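Local coordinates for glycosyl hydrolases family 31 family protein (Aspergillus niger, PDB 6DRU) that releases alpha-xylose from the non-reducing terminal glucose of xyloglucan oligosaccharides, as a family 31 alpha-xylosidase, at residues 53-57 against 58-62; 199-203 against 204-208; 433-436 against 437-440. One frame throughout, in Å; residues are numbered along the deposited sequence.

Interaction 1 of 3, residues 53-57 against 58-62; sequences EGYED and TAHGM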
loop_
_atom_site.group_PDB
_atom_site.type_symbol
_atom_site.label_atom_id
_atom_site.label_comp_id
_atom_site.label_asym_id
_atom_site.label_seq_id
_atom_site.Cartn_x
_atom_site.Cartn_y
_atom_site.Cartn_z
ATOM N N GLU A 53 1.141 27.533 31.660
ATOM C CA GLU A 53 1.989 28.419 32.439
ATOM C C GLU A 53 3.258 28.675 31.641
ATOM O O GLU A 53 3.927 27.726 31.221
ATOM C CB GLU A 53 2.292 27.786 33.799
ATOM C CG GLU A 53 3.584 28.198 34.457
ATOM C CD GLU A 53 3.848 27.380 35.704
ATOM O OE1 GLU A 53 2.896 27.169 36.485
ATOM O OE2 GLU A 53 5.000 26.935 35.895
ATOM N N GLY A 54 3.567 29.945 31.412
ATOM C CA GLY A 54 4.725 30.288 30.606
ATOM C C GLY A 54 4.839 31.787 30.441
ATOM O O GLY A 54 4.067 32.564 31.015
ATOM N N TYR A 55 5.830 32.183 29.640
ATOM C CA TYR A 55 6.119 33.591 29.399
ATOM C C TYR A 55 5.126 34.254 28.453
ATOM O O TYR A 55 5.131 35.485 28.347
ATOM C CB TYR A 55 7.529 33.745 28.821
ATOM C CG TYR A 55 7.619 33.367 27.356
ATOM C CD1 TYR A 55 7.754 32.041 26.970
ATOM C CD2 TYR A 55 7.557 34.336 26.361
ATOM C CE1 TYR A 55 7.829 31.691 25.633
ATOM C CE2 TYR A 55 7.629 33.995 25.025
ATOM C CZ TYR A 55 7.766 32.672 24.667
ATOM O OH TYR A 55 7.840 32.330 23.336
ATOM N N GLU A 56 4.287 33.482 27.768
ATOM C CA GLU A 56 3.495 34.023 26.677
ATOM C C GLU A 56 2.237 34.714 27.187
ATOM O O GLU A 56 1.729 34.431 28.276
ATOM C CB GLU A 56 3.104 32.921 25.694
ATOM C CG GLU A 56 4.244 32.008 25.301
ATOM C CD GLU A 56 4.289 30.744 26.134
ATOM O OE1 GLU A 56 3.659 30.721 27.212
ATOM O OE2 GLU A 56 4.949 29.771 25.708
ATOM N N ASP A 57 1.735 35.638 26.371
ATOM C CA ASP A 57 0.448 36.281 26.597
ATOM C C ASP A 57 -0.672 35.664 25.777
ATOM O O ASP A 57 -1.820 35.641 26.232
ATOM C CB ASP A 57 0.537 37.778 26.275
ATOM C CG ASP A 57 1.547 38.501 27.143
ATOM O OD1 ASP A 57 2.353 39.279 26.594
ATOM O OD2 ASP A 57 1.565 38.256 28.368
ATOM N N THR A 58 -0.363 35.163 24.583
ATOM C CA THR A 58 -1.356 34.571 23.700
ATOM C C THR A 58 -0.749 33.353 23.017
ATOM O O THR A 58 0.439 33.054 23.165
ATOM C CB THR A 58 -1.855 35.580 22.660
ATOM O OG1 THR A 58 -2.768 34.934 21.763
ATOM C CG2 THR A 58 -0.686 36.149 21.869
ATOM N N ALA A 59 -1.586 32.648 22.259
ATOM C CA ALA A 59 -1.156 31.423 21.602
ATOM C C ALA A 59 -0.179 31.727 20.471
ATOM O O ALA A 59 -0.229 32.788 19.843
ATOM C CB ALA A 59 -2.363 30.658 21.060
ATOM N N HIS A 60 0.715 30.771 20.210
ATOM C CA HIS A 60 1.693 30.944 19.141
ATOM C C HIS A 60 1.080 30.669 17.775
ATOM O O HIS A 60 1.264 31.449 16.835
ATOM C CB HIS A 60 2.897 30.026 19.360
ATOM C CG HIS A 60 3.642 30.288 20.629
ATOM N ND1 HIS A 60 4.647 31.225 20.720
ATOM C CD2 HIS A 60 3.544 29.720 21.853
ATOM C CE1 HIS A 60 5.129 31.233 21.949
ATOM N NE2 HIS A 60 4.479 30.325 22.656
ATOM N N GLY A 61 0.352 29.564 17.650
ATOM C CA GLY A 61 -0.133 29.175 16.340
ATOM C C GLY A 61 1.024 28.844 15.421
ATOM O O GLY A 61 2.017 28.231 15.825
ATOM N N MET A 62 0.903 29.267 14.164
ATOM C CA MET A 62 1.944 29.072 13.168
ATOM C C MET A 62 2.870 30.281 13.041
ATOM O O MET A 62 3.610 30.383 12.057
ATOM C CB MET A 62 1.310 28.754 11.811
ATOM C CG MET A 62 1.889 27.536 11.110
ATOM S SD MET A 62 1.370 25.988 11.872
ATOM C CE MET A 62 -0.408 26.092 11.674
#
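His60 turns its imidazole back along the chain and meets the carboxylate of Glu56, four residues earlier. The two residues lie in a surface loop between strands 28-35 and 66-68, with no regular helix or strand between them. This is a local His-carboxylate hydrogen bond inside one loop.

The Glu56 side chain can be followed outward. CB points toward residues 58-62 and lies 3.7 Å from the carbonyl O of Thr58. CG sits beside the backbone N, opposite the carbonyl carbon (chi1 -47°). This carbon lies over one face of the Tyr55 ring, offset toward the rim, and also borders the His60 ring. The chain then bends sharply at chi2 (96°), which turns the carboxylate to the imidazole. At the tip, OE2 accepts the hydrogen from His60 NE2 at 3.1 Å. The bond is nearly straight. OE2 lies in the imidazole plane but is met on its anti side, well out of the carboxylate plane. The carboxylate and ring planes are 79° apart.

The same imidazole edge faces Tyr55. The phenol OH of Tyr55 comes within 3.2 Å of His60 CE1, and the two side chains cross at about a right angle. Through a weak hydrogen bond from Tyr55 OH to Pro23 O, and the meeting of the His60 and Phe24 rings, the loop joins the end of strand 17-23. Asp49 braces it from within by taking the backbone N-H groups of His60 and Gly61.

Glu56 OE2 has a second donor, the backbone N of Gly25. Two N-H groups thus grip one oxygen, which helps hold the carboxylate in place and would probably favour its ionised form.

Interaction 2 of 3, residues 199-203 against 204-208; sequences MEFGT and LRTRF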
loop_
_atom_site.group_PDB
_atom_site.type_symbol
_atom_site.label_atom_id
_atom_site.label_comp_id
_atom_site.label_asym_id
_atom_site.label_seq_id
_atom_site.Cartn_x
_atom_site.Cartn_y
_atom_site.Cartn_z
ATOM N N MET A 199 9.348 3.582 19.877
ATOM C CA MET A 199 10.289 4.356 20.677
ATOM C C MET A 199 11.586 3.567 20.774
ATOM O O MET A 199 11.600 2.464 21.330
ATOM C CB MET A 199 9.728 4.640 22.073
ATOM C CG MET A 199 8.877 5.892 22.173
ATOM S SD MET A 199 8.272 6.184 23.852
ATOM C CE MET A 199 6.725 5.285 23.842
ATOM N N GLU A 200 12.667 4.121 20.231
ATOM C CA GLU A 200 13.985 3.491 20.277
ATOM C C GLU A 200 14.892 4.317 21.179
ATOM O O GLU A 200 15.321 5.412 20.799
ATOM C CB GLU A 200 14.594 3.369 18.884
ATOM C CG GLU A 200 13.836 2.482 17.927
ATOM C CD GLU A 200 14.538 2.364 16.589
ATOM O OE1 GLU A 200 15.645 2.929 16.446
ATOM O OE2 GLU A 200 13.984 1.715 15.677
ATOM N N PHE A 201 15.197 3.789 22.359
ATOM C CA PHE A 201 16.144 4.435 23.266
ATOM C C PHE A 201 17.476 3.689 23.216
ATOM O O PHE A 201 17.903 3.028 24.162
ATOM C CB PHE A 201 15.570 4.495 24.676
ATOM C CG PHE A 201 14.380 5.396 24.798
ATOM C CD1 PHE A 201 14.534 6.773 24.771
ATOM C CD2 PHE A 201 13.105 4.872 24.930
ATOM C CE1 PHE A 201 13.440 7.610 24.877
ATOM C CE2 PHE A 201 12.006 5.703 25.038
ATOM C CZ PHE A 201 12.174 7.076 25.013
ATOM N N GLY A 202 18.136 3.817 22.063
ATOM C CA GLY A 202 19.372 3.110 21.818
ATOM C C GLY A 202 20.569 3.744 22.499
ATOM O O GLY A 202 20.493 4.817 23.100
ATOM N N THR A 203 21.703 3.046 22.392
ATOM C CA THR A 203 22.925 3.512 23.036
ATOM C C THR A 203 23.350 4.875 22.506
ATOM O O THR A 203 23.724 5.763 23.283
ATOM C CB THR A 203 24.046 2.493 22.833
ATOM O OG1 THR A 203 23.598 1.196 23.248
ATOM C CG2 THR A 203 25.279 2.889 23.640
ATOM N N LEU A 204 23.298 5.064 21.189
ATOM C CA LEU A 204 23.789 6.285 20.570
ATOM C C LEU A 204 22.726 7.065 19.810
ATOM O O LEU A 204 23.042 8.124 19.255
ATOM C CB LEU A 204 24.954 5.961 19.627
ATOM C CG LEU A 204 26.154 5.324 20.326
ATOM C CD1 LEU A 204 27.224 4.943 19.319
ATOM C CD2 LEU A 204 26.709 6.279 21.370
ATOM N N ARG A 205 21.485 6.586 19.762
ATOM C CA ARG A 205 20.456 7.264 18.984
ATOM C C ARG A 205 19.095 7.064 19.631
ATOM O O ARG A 205 18.741 5.943 20.004
ATOM C CB ARG A 205 20.412 6.749 17.543
ATOM C CG ARG A 205 19.300 7.378 16.720
ATOM C CD ARG A 205 19.262 6.826 15.310
ATOM N NE ARG A 205 18.877 5.419 15.305
ATOM C CZ ARG A 205 18.624 4.719 14.206
ATOM N NH1 ARG A 205 18.721 5.295 13.014
ATOM N NH2 ARG A 205 18.274 3.444 14.300
ATOM N N THR A 206 18.342 8.151 19.757
ATOM C CA THR A 206 16.943 8.097 20.153
ATOM C C THR A 206 16.086 8.335 18.917
ATOM O O THR A 206 16.264 9.340 18.219
ATOM C CB THR A 206 16.634 9.143 21.226
ATOM O OG1 THR A 206 17.421 8.877 22.393
ATOM C CG2 THR A 206 15.160 9.103 21.595
ATOM N N ARG A 207 15.160 7.417 18.645
ATOM C CA ARG A 207 14.367 7.471 17.424
ATOM C C ARG A 207 12.889 7.289 17.735
ATOM O O ARG A 207 12.508 6.352 18.444
ATOM C CB ARG A 207 14.821 6.406 16.421
ATOM C CG ARG A 207 14.061 6.454 15.112
ATOM C CD ARG A 207 14.584 5.430 14.126
ATOM N NE ARG A 207 15.273 6.062 13.006
ATOM C CZ ARG A 207 15.669 5.418 11.914
ATOM N NH1 ARG A 207 15.442 4.116 11.793
ATOM N NH2 ARG A 207 16.290 6.072 10.942
ATOM N N PHE A 208 12.065 8.181 17.193
ATOM C CA PHE A 208 10.614 8.071 17.241
ATOM C C PHE A 208 10.083 7.911 15.825
ATOM O O PHE A 208 10.597 8.532 14.889
ATOM C CB PHE A 208 9.984 9.299 17.901
ATOM C CG PHE A 208 10.403 9.501 19.326
ATOM C CD1 PHE A 208 11.550 10.217 19.630
ATOM C CD2 PHE A 208 9.653 8.973 20.363
ATOM C CE1 PHE A 208 11.941 10.405 20.944
ATOM C CE2 PHE A 208 10.037 9.156 21.679
ATOM C CZ PHE A 208 11.184 9.873 21.970
HETATM O O HOH W 1 18.512 6.679 23.367
#
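A beta hairpin sets Met199 beside Phe208 as a non-hydrogen-bonded antiparallel pair. Met199 CG lies 3.5 Å from Phe208 CE2, and the sulfur sits obliquely beside the ring in a Met-aromatic contact. Phe201 joins them on this face. Its CZ is 4.3 Å from Phe208 CZ, and its CD1 is 4.0 Å from Thr206 CG2. Rings of strands 176-183 and 187-191 continue this apolar layer.

The next pair along the hairpin, Glu200 with Arg207, is hydrogen-bonded. Glu200 N donates to Arg207 O and Arg207 N to Glu200 O, both at 2.9 Å. The hairpin forms the 197-201 and 205-213 strands of a five-stranded antiparallel sheet. At its turn, Gly202 N bonds weakly to Arg205 O, and a water bridges Gly202 O to Thr206 OG1.

The charged side chains share the other face. Glu200 runs alongside Arg205 and Arg207, and its OE1 makes a salt bridge to Arg205 NH2 at 3.4 Å. Arg198 holds Glu200 OE2. Arg205 NH1 lies over the centre of the Arg207 guanidinium, 3.2 Å above its plane. Asp168 of the second subunit pairs with Arg205, while Ser140 and Glu138 hold Arg207.

Interaction 3 of 3, residues 433-436 against 437-440; sequences LSVG and KLYP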
loop_
_atom_site.group_PDB
_atom_site.type_symbol
_atom_site.label_atom_id
_atom_site.label_comp_id
_atom_site.label_asym_id
_atom_site.label_seq_id
_atom_site.Cartn_x
_atom_site.Cartn_y
_atom_site.Cartn_z
ATOM N N LEU A 433 -3.627 3.223 12.760
ATOM C CA LEU A 433 -2.200 3.492 12.608
ATOM C C LEU A 433 -1.881 4.981 12.678
ATOM O O LEU A 433 -0.760 5.354 13.041
ATOM C CB LEU A 433 -1.691 2.909 11.290
ATOM C CG LEU A 433 -1.623 1.382 11.242
ATOM C CD1 LEU A 433 -0.826 0.909 10.036
ATOM C CD2 LEU A 433 -1.029 0.843 12.529
ATOM N N SER A 434 -2.838 5.845 12.336
ATOM C CA SER A 434 -2.575 7.276 12.260
ATOM C C SER A 434 -3.031 8.056 13.486
ATOM O O SER A 434 -2.502 9.145 13.735
ATOM C CB SER A 434 -3.245 7.874 11.016
ATOM O OG SER A 434 -4.650 7.685 11.050
ATOM N N VAL A 435 -3.987 7.537 14.255
ATOM C CA VAL A 435 -4.595 8.307 15.335
ATOM C C VAL A 435 -4.981 7.379 16.484
ATOM O O VAL A 435 -5.632 7.800 17.448
ATOM C CB VAL A 435 -5.805 9.107 14.809
ATOM C CG1 VAL A 435 -7.055 8.239 14.742
ATOM C CG2 VAL A 435 -6.043 10.356 15.648
ATOM N N GLY A 436 -4.556 6.113 16.400
ATOM C CA GLY A 436 -5.021 5.105 17.342
ATOM C C GLY A 436 -4.723 5.421 18.795
ATOM O O GLY A 436 -5.518 5.090 19.680
ATOM N N LYS A 437 -3.580 6.055 19.069
ATOM C CA LYS A 437 -3.220 6.374 20.447
ATOM C C LYS A 437 -4.206 7.329 21.103
ATOM O O LYS A 437 -4.155 7.502 22.326
ATOM C CB LYS A 437 -1.810 6.964 20.501
ATOM C CG LYS A 437 -0.768 6.150 19.749
ATOM C CD LYS A 437 -0.568 4.785 20.385
ATOM C CE LYS A 437 0.356 4.864 21.589
ATOM N NZ LYS A 437 -0.182 4.119 22.759
ATOM N N LEU A 438 -5.093 7.953 20.325
ATOM C CA LEU A 438 -6.084 8.875 20.862
ATOM C C LEU A 438 -7.267 8.163 21.505
ATOM O O LEU A 438 -7.936 8.756 22.359
ATOM C CB LEU A 438 -6.577 9.806 19.746
ATOM C CG LEU A 438 -7.835 10.658 19.948
ATOM C CD1 LEU A 438 -7.617 11.711 21.021
ATOM C CD2 LEU A 438 -8.263 11.303 18.641
ATOM N N TYR A 439 -7.521 6.903 21.138
ATOM C CA TYR A 439 -8.770 6.248 21.528
ATOM C C TYR A 439 -9.004 6.226 23.036
ATOM O O TYR A 439 -10.075 6.686 23.472
ATOM C CB TYR A 439 -8.824 4.834 20.937
ATOM C CG TYR A 439 -10.170 4.170 21.106
ATOM C CD1 TYR A 439 -10.461 3.415 22.236
ATOM C CD2 TYR A 439 -11.155 4.303 20.137
ATOM C CE1 TYR A 439 -11.694 2.812 22.394
ATOM C CE2 TYR A 439 -12.388 3.703 20.285
ATOM C CZ TYR A 439 -12.654 2.958 21.415
ATOM O OH TYR A 439 -13.884 2.360 21.563
ATOM N N PRO A 440 -8.093 5.719 23.880
ATOM C CA PRO A 440 -8.379 5.743 25.323
ATOM C C PRO A 440 -8.396 7.145 25.901
ATOM O O PRO A 440 -9.135 7.404 26.858
ATOM C CB PRO A 440 -7.247 4.898 25.918
ATOM C CG PRO A 440 -6.126 5.069 24.962
ATOM C CD PRO A 440 -6.760 5.150 23.602
#
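Val435 and Leu438 meet where helix 432-435 gives way to helix 439-455, within the TIM-barrel domain. The join is a tight helical turn made of successive i to i+3 backbone bonds.

Two hydrogen bonds form the turn. Leu438 N donates to Val435 O at 2.9 Å, and Tyr439 N donates to Gly436 O at 3.1 Å. The bond to Gly436 O is the straighter, with an N-H...O angle of 170°. Tyr439 CB packs close to the same oxygen, at 3.5 Å from Gly436 O.

The polar ends of two side chains lead elsewhere. Lys437 bends repeatedly along its chain and gives its NZ to the carbonyl O of Pro177. Tyr439 OH bonds to the carbonyl O of Tyr365, and its ring meets that of Tyr427. These bonds link the buried turn to Pro177 of strand 176-183 and to Tyr365, just after strand 360-364.

The apolar contact is small. Val435 and Leu438 lie side by side and point the same way. The CG2 methyl of Val435, anti to the backbone N and beside the carbonyl carbon, touches Leu438 CD2 at 3.8 Å.

In the fold
The three contacts follow one another along the chain and do not touch. Interactions 1 and 2 belong to the beta-rich N-terminal part, with centres 30 Å apart. Interaction 1 lies in a surface loop ahead of strand 66-68, an edge strand of an eight-stranded sheet. Interaction 2 is a buried hairpin of a separate five-stranded sheet. Interaction 3 lies in the TIM-barrel domain, about 7 Å from interaction 2 at the nearest atoms. Leu433 and Ser434 pack on strand 205-213, so the hairpin's second strand packs against the barrel domain. Interaction 2 meets the second subunit, and Leu433 of interaction 3 touches the second and third. Both therefore take part in assembly contacts, whereas interaction 1 touches no other chain.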